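Local coordinates for peroxiredoxin 6 (Arenicola marina, PDB 2V2G), which probably reduces hydrogen peroxide and organic hydroperoxides to water and alcohols as a thiol-specific peroxidase of the Prx6 subfamily, at residues Glu48-Arg62 with Gly150-Gln164. The protein carries 1 engineered substitution. Sequence-based numbering, arbitrary orientation.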
loop_
_atom_site.group_PDB
_atom_site.type_symbol
_atom_site.label_atom_id
_atom_site.label_comp_id
_atom_site.label_asym_id
_atom_site.label_seq_id
_atom_site.Cartn_x
_atom_site.Cartn_y
_atom_site.Cartn_z
ATOM N N GLU A 48 -10.471 -8.997 8.617
ATOM C CA GLU A 48 -9.130 -9.045 8.042
ATOM C C GLU A 48 -8.318 -10.263 8.475
ATOM O O GLU A 48 -7.806 -11.025 7.606
ATOM C CB GLU A 48 -8.367 -7.782 8.385
ATOM C CG GLU A 48 -8.864 -6.591 7.634
ATOM C CD GLU A 48 -7.970 -5.394 7.948
ATOM O OE1 GLU A 48 -7.672 -5.242 9.133
ATOM O OE2 GLU A 48 -7.521 -4.704 7.012
ATOM N N LEU A 49 -8.231 -10.483 9.779
ATOM C CA LEU A 49 -7.506 -11.680 10.266
ATOM C C LEU A 49 -8.222 -12.943 9.804
ATOM O O LEU A 49 -7.586 -13.948 9.509
ATOM C CB LEU A 49 -7.265 -11.624 11.784
ATOM C CG LEU A 49 -6.018 -10.824 12.171
ATOM C CD1 LEU A 49 -6.077 -9.354 11.857
ATOM C CD2 LEU A 49 -5.710 -11.029 13.669
ATOM N N GLY A 50 -9.539 -12.917 9.673
ATOM C CA GLY A 50 -10.248 -14.083 9.149
ATOM C C GLY A 50 -9.958 -14.355 7.693
ATOM O O GLY A 50 -9.815 -15.500 7.248
ATOM N N ARG A 51 -9.856 -13.286 6.900
ATOM C CA ARG A 51 -9.404 -13.388 5.531
ATOM C C ARG A 51 -8.014 -13.994 5.407
ATOM O O ARG A 51 -7.755 -14.767 4.480
ATOM C CB ARG A 51 -9.506 -12.039 4.813
ATOM C CG ARG A 51 -9.177 -12.102 3.359
ATOM C CD ARG A 51 -9.999 -13.127 2.583
ATOM N NE ARG A 51 -9.814 -13.071 1.126
ATOM C CZ ARG A 51 -10.036 -14.092 0.329
ATOM N NH1 ARG A 51 -10.433 -15.233 0.834
ATOM N NH2 ARG A 51 -9.824 -13.952 -0.976
ATOM N N VAL A 52 -7.093 -13.558 6.272
ATOM C CA VAL A 52 -5.749 -14.120 6.256
ATOM C C VAL A 52 -5.776 -15.639 6.540
ATOM O O VAL A 52 -5.105 -16.395 5.823
ATOM C CB VAL A 52 -4.796 -13.336 7.171
ATOM C CG1 VAL A 52 -3.407 -13.973 7.155
ATOM C CG2 VAL A 52 -4.694 -11.887 6.664
ATOM N N ILE A 53 -6.571 -16.088 7.494
ATOM C CA ILE A 53 -6.773 -17.551 7.695
ATOM C C ILE A 53 -7.249 -18.204 6.373
ATOM O O ILE A 53 -6.698 -19.224 5.944
ATOM C CB ILE A 53 -7.751 -17.905 8.876
ATOM C CG1 ILE A 53 -7.187 -17.305 10.193
ATOM C CG2 ILE A 53 -8.087 -19.472 8.874
ATOM C CD1 ILE A 53 -8.065 -17.571 11.354
ATOM N N GLN A 54 -8.253 -17.592 5.703
ATOM C CA GLN A 54 -8.737 -18.141 4.456
ATOM C C GLN A 54 -7.641 -18.289 3.392
ATOM O O GLN A 54 -7.698 -19.229 2.591
ATOM C CB GLN A 54 -9.919 -17.363 3.872
ATOM C CG GLN A 54 -11.166 -17.363 4.717
ATOM C CD GLN A 54 -12.237 -16.419 4.184
ATOM O OE1 GLN A 54 -12.018 -15.676 3.208
ATOM N NE2 GLN A 54 -13.402 -16.447 4.827
ATOM N N LEU A 55 -6.679 -17.352 3.411
ATOM C CA LEU A 55 -5.589 -17.321 2.458
ATOM C C LEU A 55 -4.290 -18.020 2.967
ATOM O O LEU A 55 -3.243 -17.900 2.312
ATOM C CB LEU A 55 -5.275 -15.852 2.101
ATOM C CG LEU A 55 -6.367 -15.141 1.309
ATOM C CD1 LEU A 55 -6.039 -13.605 1.202
ATOM C CD2 LEU A 55 -6.449 -15.777 -0.077
ATOM N N GLU A 56 -4.313 -18.710 4.107
ATOM C CA GLU A 56 -3.053 -19.145 4.715
ATOM C C GLU A 56 -2.259 -20.091 3.771
ATOM O O GLU A 56 -1.037 -19.945 3.645
ATOM C CB GLU A 56 -3.307 -19.770 6.103
ATOM C CG GLU A 56 -3.310 -21.253 6.190
ATOM C CD GLU A 56 -1.898 -21.879 6.249
ATOM O OE1 GLU A 56 -0.925 -21.208 6.727
ATOM O OE2 GLU A 56 -1.779 -23.052 5.837
ATOM N N GLY A 57 -2.954 -20.967 3.085
ATOM C CA GLY A 57 -2.313 -21.776 2.082
ATOM C C GLY A 57 -1.675 -21.039 0.900
ATOM O O GLY A 57 -0.692 -21.522 0.350
ATOM N N ASP A 58 -2.254 -19.910 0.475
ATOM C CA ASP A 58 -1.662 -19.117 -0.599
ATOM C C ASP A 58 -0.327 -18.500 -0.140
ATOM O O ASP A 58 0.617 -18.420 -0.900
ATOM C CB ASP A 58 -2.661 -18.023 -1.014
ATOM C CG ASP A 58 -3.933 -18.617 -1.664
ATOM O OD1 ASP A 58 -3.828 -19.542 -2.520
ATOM O OD2 ASP A 58 -5.053 -18.253 -1.238
ATOM N N PHE A 59 -0.262 -18.084 1.102
ATOM C CA PHE A 59 0.994 -17.554 1.668
ATOM C C PHE A 59 1.980 -18.712 1.838
ATOM O O PHE A 59 3.152 -18.581 1.470
ATOM C CB PHE A 59 0.721 -16.820 2.960
ATOM C CG PHE A 59 0.075 -15.482 2.736
ATOM C CD1 PHE A 59 0.860 -14.377 2.445
ATOM C CD2 PHE A 59 -1.302 -15.333 2.824
ATOM C CE1 PHE A 59 0.289 -13.084 2.257
ATOM C CE2 PHE A 59 -1.897 -14.029 2.647
ATOM C CZ PHE A 59 -1.110 -12.931 2.318
ATOM N N LYS A 60 1.479 -19.838 2.358
ATOM C CA LYS A 60 2.354 -20.994 2.620
ATOM C C LYS A 60 2.986 -21.460 1.314
ATOM O O LYS A 60 4.181 -21.726 1.290
ATOM C CB LYS A 60 1.590 -22.116 3.381
ATOM C CG LYS A 60 2.446 -23.222 4.003
ATOM C CD LYS A 60 1.518 -24.280 4.663
ATOM C CE LYS A 60 2.146 -25.726 4.669
ATOM N NZ LYS A 60 1.331 -26.923 5.196
ATOM N N LYS A 61 2.204 -21.559 0.238
ATOM C CA LYS A 61 2.706 -21.976 -1.094
ATOM C C LYS A 61 3.872 -21.102 -1.571
ATOM O O LYS A 61 4.730 -21.550 -2.383
ATOM C CB LYS A 61 1.607 -21.855 -2.181
ATOM C CG LYS A 61 0.469 -22.877 -2.074
ATOM C CD LYS A 61 0.773 -24.237 -2.675
ATOM C CE LYS A 61 -0.435 -25.220 -2.676
ATOM N NZ LYS A 61 -0.289 -26.136 -3.823
ATOM N N ARG A 62 3.843 -19.847 -1.147
ATOM C CA ARG A 62 4.862 -18.883 -1.565
ATOM C C ARG A 62 6.022 -18.779 -0.608
ATOM O O ARG A 62 6.907 -17.952 -0.790
ATOM C CB ARG A 62 4.209 -17.538 -1.776
ATOM C CG ARG A 62 3.230 -17.574 -2.934
ATOM C CD ARG A 62 2.411 -16.290 -2.877
ATOM N NE ARG A 62 1.563 -16.047 -4.037
ATOM C CZ ARG A 62 0.403 -16.643 -4.288
ATOM N NH1 ARG A 62 -0.125 -17.576 -3.476
ATOM N NH2 ARG A 62 -0.250 -16.299 -5.373
ATOM N N GLY A 150 -10.382 -1.302 5.633
ATOM C CA GLY A 150 -9.873 -2.647 5.574
ATOM C C GLY A 150 -9.022 -2.901 4.366
ATOM O O GLY A 150 -9.215 -2.310 3.340
ATOM N N ARG A 151 -8.010 -3.779 4.494
ATOM C CA ARG A 151 -7.076 -4.056 3.455
ATOM C C ARG A 151 -7.594 -5.039 2.382
ATOM O O ARG A 151 -8.665 -5.604 2.514
ATOM C CB ARG A 151 -5.795 -4.605 4.084
ATOM C CG ARG A 151 -5.028 -3.523 4.818
ATOM C CD ARG A 151 -4.090 -4.058 5.806
ATOM N NE ARG A 151 -4.762 -4.547 6.984
ATOM C CZ ARG A 151 -4.167 -4.843 8.142
ATOM N NH1 ARG A 151 -2.836 -4.711 8.321
ATOM N NH2 ARG A 151 -4.908 -5.171 9.142
ATOM N N ASN A 152 -6.847 -5.092 1.276
ATOM C CA ASN A 152 -7.050 -6.012 0.148
ATOM C C ASN A 152 -5.852 -6.967 0.157
ATOM O O ASN A 152 -4.773 -6.651 -0.333
ATOM C CB ASN A 152 -7.174 -5.191 -1.156
ATOM C CG ASN A 152 -7.213 -6.027 -2.404
ATOM O OD1 ASN A 152 -7.083 -7.252 -2.332
ATOM N ND2 ASN A 152 -7.376 -5.388 -3.542
ATOM N N PHE A 153 -6.091 -8.174 0.676
ATOM C CA PHE A 153 -5.019 -9.162 0.837
ATOM C C PHE A 153 -4.716 -9.878 -0.509
ATOM O O PHE A 153 -3.633 -10.441 -0.648
ATOM C CB PHE A 153 -5.323 -10.141 2.029
ATOM C CG PHE A 153 -5.020 -9.532 3.373
ATOM C CD1 PHE A 153 -3.708 -9.423 3.851
ATOM C CD2 PHE A 153 -6.049 -8.961 4.118
ATOM C CE1 PHE A 153 -3.420 -8.773 5.105
ATOM C CE2 PHE A 153 -5.787 -8.349 5.329
ATOM C CZ PHE A 153 -4.469 -8.251 5.826
ATOM N N SER A 154 -5.611 -9.806 -1.481
ATOM C CA SER A 154 -5.252 -10.278 -2.852
ATOM C C SER A 154 -4.176 -9.391 -3.484
ATOM O O SER A 154 -3.309 -9.895 -4.188
ATOM C CB SER A 154 -6.453 -10.447 -3.737
ATOM O OG SER A 154 -6.997 -9.217 -4.149
ATOM N N GLU A 155 -4.237 -8.089 -3.244
ATOM C CA GLU A 155 -3.165 -7.186 -3.711
ATOM C C GLU A 155 -1.829 -7.520 -3.022
ATOM O O GLU A 155 -0.782 -7.467 -3.628
ATOM C CB GLU A 155 -3.523 -5.706 -3.452
ATOM C CG GLU A 155 -2.386 -4.746 -3.763
ATOM C CD GLU A 155 -1.954 -4.682 -5.199
ATOM O OE1 GLU A 155 -2.676 -5.274 -6.080
ATOM O OE2 GLU A 155 -0.984 -3.910 -5.487
ATOM N N ILE A 156 -1.885 -7.886 -1.741
ATOM C CA ILE A 156 -0.696 -8.294 -0.999
ATOM C C ILE A 156 -0.091 -9.557 -1.657
ATOM O O ILE A 156 1.118 -9.597 -1.902
ATOM C CB ILE A 156 -1.019 -8.515 0.511
ATOM C CG1 ILE A 156 -1.350 -7.131 1.117
ATOM C CG2 ILE A 156 0.230 -9.064 1.241
ATOM C CD1 ILE A 156 -2.096 -7.188 2.412
ATOM N N LEU A 157 -0.938 -10.527 -1.992
ATOM C CA LEU A 157 -0.449 -11.723 -2.719
ATOM C C LEU A 157 0.122 -11.313 -4.077
ATOM O O LEU A 157 1.160 -11.845 -4.519
ATOM C CB LEU A 157 -1.477 -12.813 -2.822
ATOM C CG LEU A 157 -1.824 -13.458 -1.468
ATOM C CD1 LEU A 157 -3.137 -14.148 -1.508
ATOM C CD2 LEU A 157 -0.723 -14.443 -1.090
ATOM N N ARG A 158 -0.537 -10.387 -4.775
ATOM C CA ARG A 158 -0.046 -9.978 -6.129
ATOM C C ARG A 158 1.356 -9.402 -6.034
ATOM O O ARG A 158 2.245 -9.722 -6.832
ATOM C CB ARG A 158 -1.014 -8.970 -6.788
ATOM C CG ARG A 158 -0.779 -8.590 -8.249
ATOM C CD ARG A 158 -1.677 -7.481 -8.688
ATOM N NE ARG A 158 -1.159 -6.210 -8.195
ATOM C CZ ARG A 158 -0.159 -5.537 -8.728
ATOM N NH1 ARG A 158 0.454 -5.929 -9.847
ATOM N NH2 ARG A 158 0.270 -4.448 -8.105
ATOM N N VAL A 159 1.564 -8.480 -5.083
ATOM C CA VAL A 159 2.881 -7.878 -4.923
ATOM C C VAL A 159 3.921 -8.860 -4.429
ATOM O O VAL A 159 5.063 -8.730 -4.835
ATOM C CB VAL A 159 2.859 -6.566 -4.149
ATOM C CG1 VAL A 159 1.915 -5.553 -4.829
ATOM C CG2 VAL A 159 2.465 -6.745 -2.689
ATOM N N ILE A 160 3.556 -9.816 -3.596
ATOM C CA ILE A 160 4.492 -10.894 -3.238
ATOM C C ILE A 160 4.985 -11.609 -4.486
ATOM O O ILE A 160 6.195 -11.809 -4.669
ATOM C CB ILE A 160 3.922 -11.931 -2.205
ATOM C CG1 ILE A 160 3.792 -11.214 -0.834
ATOM C CG2 ILE A 160 4.815 -13.209 -2.186
ATOM C CD1 ILE A 160 2.880 -11.967 0.154
ATOM N N ASP A 161 4.062 -11.958 -5.384
ATOM C CA ASP A 161 4.447 -12.614 -6.670
ATOM C C ASP A 161 5.418 -11.748 -7.453
ATOM O O ASP A 161 6.422 -12.221 -7.999
ATOM C CB ASP A 161 3.199 -12.969 -7.469
ATOM C CG ASP A 161 2.387 -14.053 -6.798
ATOM O OD1 ASP A 161 2.958 -14.827 -5.986
ATOM O OD2 ASP A 161 1.192 -14.225 -7.089
ATOM N N SER A 162 5.139 -10.458 -7.505
ATOM C CA SER A 162 6.045 -9.504 -8.233
ATOM C C SER A 162 7.390 -9.460 -7.561
ATOM O O SER A 162 8.448 -9.583 -8.209
ATOM C CB SER A 162 5.444 -8.120 -8.304
ATOM O OG SER A 162 6.381 -7.182 -8.824
ATOM N N LEU A 163 7.393 -9.337 -6.243
ATOM C CA LEU A 163 8.671 -9.180 -5.511
ATOM C C LEU A 163 9.530 -10.458 -5.677
ATOM O O LEU A 163 10.739 -10.358 -5.747
ATOM C CB LEU A 163 8.426 -8.896 -4.028
ATOM C CG LEU A 163 7.796 -7.548 -3.711
ATOM C CD1 LEU A 163 7.196 -7.656 -2.295
ATOM C CD2 LEU A 163 8.811 -6.411 -3.855
ATOM N N GLN A 164 8.911 -11.631 -5.582
ATOM C CA GLN A 164 9.679 -12.889 -5.616
ATOM C C GLN A 164 10.227 -13.099 -7.030
ATOM O O GLN A 164 11.377 -13.542 -7.191
ATOM C CB GLN A 164 8.836 -14.044 -5.145
ATOM C CG GLN A 164 8.498 -13.948 -3.682
ATOM C CD GLN A 164 7.768 -15.152 -3.169
ATOM O OE1 GLN A 164 6.997 -15.796 -3.886
ATOM N NE2 GLN A 164 7.986 -15.481 -1.912
HETATM O O HOH W 1 -8.458 -10.997 -0.578
#
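Val52 CG2 sits over one face of the Phe153 ring, a CH-pi contact 3.6 Å from its centroid, while Glu48 CB meets the ring's edge. Leu157 CD2 does the same to Phe59, 8° off the ring normal, and Ile156 CG2 lies at that ring's edge. Leu157 CD2 also lies over one face of the Arg62 guanidinium, toward its rim. With its chain extended from CG to NE, Arg62 grips Asp161 side-on, NE to OD1 at 2.7 Å and NH2 to the syn lone pair of OD2 at 3.1 Å; its NH1 donates to Asp58 O. A leucine in its place would probably leave the Asp161 carboxylate without its cationic mate. Gln164 NE2 bonds to Arg62 O, in the carbonyl plane. Arg151 holds Glu48 through NE and NH2, both from above the carboxylate plane, whereas backbone N of Arg151 takes the anti lone pair of OE2 at 2.7 Å. Arg128, part of the benzoate pocket, forms a salt bridge to Glu48 OE1, and the Glu48 side chain lies near Ser45, the engineered replacement of the predicted peroxidatic cysteine. Helices 43-54 and 56-61 pack beside helix 153-168; Leu49 and Arg151 touch strand 31-36 of the thioredoxin-fold sheet, Ile156 strand 124-133; the second subunit bonds to Glu155 and Arg158.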